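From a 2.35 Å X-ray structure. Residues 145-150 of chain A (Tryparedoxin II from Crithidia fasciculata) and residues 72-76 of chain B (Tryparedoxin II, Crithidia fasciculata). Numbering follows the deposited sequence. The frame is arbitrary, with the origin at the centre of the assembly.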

# COMPACT_ATOMS: atom_id res chain seq x y z
N TRP A 145 -10.88 4.34 -2.31
CA TRP A 145 -11.09 2.97 -1.88
C TRP A 145 -9.94 2.22 -1.26
O TRP A 145 -9.62 1.10 -1.68
CB TRP A 145 -11.54 2.14 -3.08
CG TRP A 145 -12.52 2.82 -3.95
CD1 TRP A 145 -13.82 3.06 -3.67
CD2 TRP A 145 -12.32 3.27 -5.29
NE1 TRP A 145 -14.44 3.68 -4.72
CE2 TRP A 145 -13.56 3.78 -5.76
CE3 TRP A 145 -11.23 3.26 -6.17
CZ2 TRP A 145 -13.73 4.31 -7.04
CZ3 TRP A 145 -11.41 3.78 -7.47
CH2 TRP A 145 -12.66 4.28 -7.89
N PRO A 146 -9.41 2.73 -0.15
CA PRO A 146 -8.33 2.02 0.51
C PRO A 146 -8.70 0.64 1.07
O PRO A 146 -9.75 0.49 1.70
CB PRO A 146 -7.96 2.96 1.64
CG PRO A 146 -9.23 3.68 1.96
CD PRO A 146 -9.80 3.94 0.61
N ASN A 147 -7.82 -0.33 0.88
CA ASN A 147 -8.00 -1.62 1.47
C ASN A 147 -9.34 -2.23 1.10
O ASN A 147 -10.08 -2.75 1.93
CB ASN A 147 -7.80 -1.58 3.01
CG ASN A 147 -7.65 -2.97 3.61
OD1 ASN A 147 -7.24 -3.88 2.92
ND2 ASN A 147 -8.03 -3.15 4.88
N VAL A 148 -9.61 -2.24 -0.19
CA VAL A 148 -10.80 -2.91 -0.66
C VAL A 148 -10.64 -4.41 -0.35
O VAL A 148 -11.60 -5.10 -0.09
CB VAL A 148 -11.05 -2.74 -2.19
CG1 VAL A 148 -12.11 -3.85 -2.77
CG2 VAL A 148 -11.52 -1.38 -2.51
N GLU A 149 -9.39 -4.86 -0.34
CA GLU A 149 -8.98 -6.21 -0.06
C GLU A 149 -9.62 -6.73 1.24
O GLU A 149 -9.68 -7.94 1.46
CB GLU A 149 -7.43 -6.25 0.07
CG GLU A 149 -6.65 -6.10 -1.26
CD GLU A 149 -6.47 -4.66 -1.80
OE1 GLU A 149 -7.01 -3.65 -1.21
OE2 GLU A 149 -5.82 -4.52 -2.85
N ALA A 150 -10.00 -5.81 2.12
CA ALA A 150 -10.64 -6.17 3.40
C ALA A 150 -11.94 -6.92 3.17
O ALA A 150 -12.27 -7.84 3.92
CB ALA A 150 -10.91 -4.91 4.24
N SER B 72 -2.50 -6.60 9.32
CA SER B 72 -2.50 -6.98 7.92
C SER B 72 -3.65 -6.58 7.02
O SER B 72 -4.81 -6.81 7.34
CB SER B 72 -2.35 -8.49 7.84
OG SER B 72 -2.65 -8.91 6.52
N TRP B 73 -3.30 -6.00 5.88
CA TRP B 73 -4.23 -5.66 4.82
C TRP B 73 -4.16 -6.78 3.75
O TRP B 73 -4.53 -6.56 2.65
CB TRP B 73 -3.89 -4.32 4.15
CG TRP B 73 -4.39 -3.13 4.81
CD1 TRP B 73 -4.77 -3.01 6.14
CD2 TRP B 73 -4.55 -1.84 4.24
NE1 TRP B 73 -5.24 -1.75 6.37
CE2 TRP B 73 -5.08 -1.00 5.24
CE3 TRP B 73 -4.32 -1.31 2.96
CZ2 TRP B 73 -5.32 0.32 5.03
CZ3 TRP B 73 -4.61 -0.07 2.73
CH2 TRP B 73 -5.10 0.79 3.76
N ASP B 74 -3.66 -7.95 4.08
CA ASP B 74 -3.68 -9.07 3.13
C ASP B 74 -5.10 -9.47 2.70
O ASP B 74 -6.06 -9.22 3.38
CB ASP B 74 -2.90 -10.27 3.65
CG ASP B 74 -1.45 -9.97 3.75
OD1 ASP B 74 -0.84 -9.73 2.69
OD2 ASP B 74 -0.85 -9.85 4.84
N GLU B 75 -5.21 -10.01 1.48
CA GLU B 75 -6.53 -10.37 0.93
C GLU B 75 -6.98 -11.75 1.30
O GLU B 75 -8.12 -12.08 1.13
CB GLU B 75 -6.58 -10.21 -0.59
CG GLU B 75 -5.32 -10.62 -1.31
CD GLU B 75 -5.33 -10.26 -2.78
OE1 GLU B 75 -5.87 -9.19 -3.12
OE2 GLU B 75 -4.80 -11.05 -3.60
N SER B 76 -6.11 -12.53 1.91
CA SER B 76 -6.52 -13.87 2.27
C SER B 76 -5.64 -14.43 3.38
O SER B 76 -4.49 -13.95 3.65
CB SER B 76 -6.46 -14.82 1.04
OG SER B 76 -5.13 -15.21 0.74
O HOH W 1 -7.20 -6.37 4.02
O HOH W 2 -8.84 -9.33 3.98

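An asparagine laid flat on a tryptophan is the most striking feature of this contact between two tryparedoxin II chains. Asn147(A) CB sits 3.3 Å from the centroid of the six-membered ring of Trp73(B), only 5° off the ring normal, so one of its C-H bonds points into the π cloud in a CH-π interaction. The amide follows over the same face, with Asn147(A) CG 3.4 Å from Trp73(B) CD2. Its nitrogen gains no bond from the indole: Asn147(A) ND2 and Trp73(B) NE1 lie 3.5 Å apart, but both are donors, and Trp73(B) NE1 is satisfied elsewhere in the structure. Pro146(A) adds an apolar touch, its CB 4.2 Å from Trp73(B) CH2.

The backbones frame this contact. Asn147(A), with positive phi and psi (56°/51°), directs its CB toward chain B and leads into a short 3-10 segment, where Ala150(A) N donates to Asn147(A) O at 3.1 Å. Across the interface, Ser72(B) OG accepts from Asp74(B) N at 2.8 Å and donates to Asp74(B) OD2 at 2.6 Å, tying together the residues that flank the tryptophan. Farther along, the chains draw closer, the CA atoms of Glu149(A) and Glu75(B) being 4.9 Å apart. Here the glutamates meet through carbon and oxygen, Glu149(A) CG lying 3.7 Å from Glu75(B) OE1, while both carboxylate oxygens of Glu149(A) are hydrogen-bonded elsewhere.

The example illustrates a general principle: where no direct hydrogen bond crosses an interface, water can join groups that cannot bond each other. The O atom of water 1 lies 2.7 Å from Asn147(A) OD1 and 3.1 Å from Asp74(B) O, and that of water 2 lies 3.0 Å from Glu149(A) O and 2.8 Å from the same Asp74(B) O; in each of these hydrogen bonds the water is the donor, though its two protons are shared among more acceptors than these. Each sits between acceptors on the two chains, which have no proton to offer each other and can be joined by a water that does.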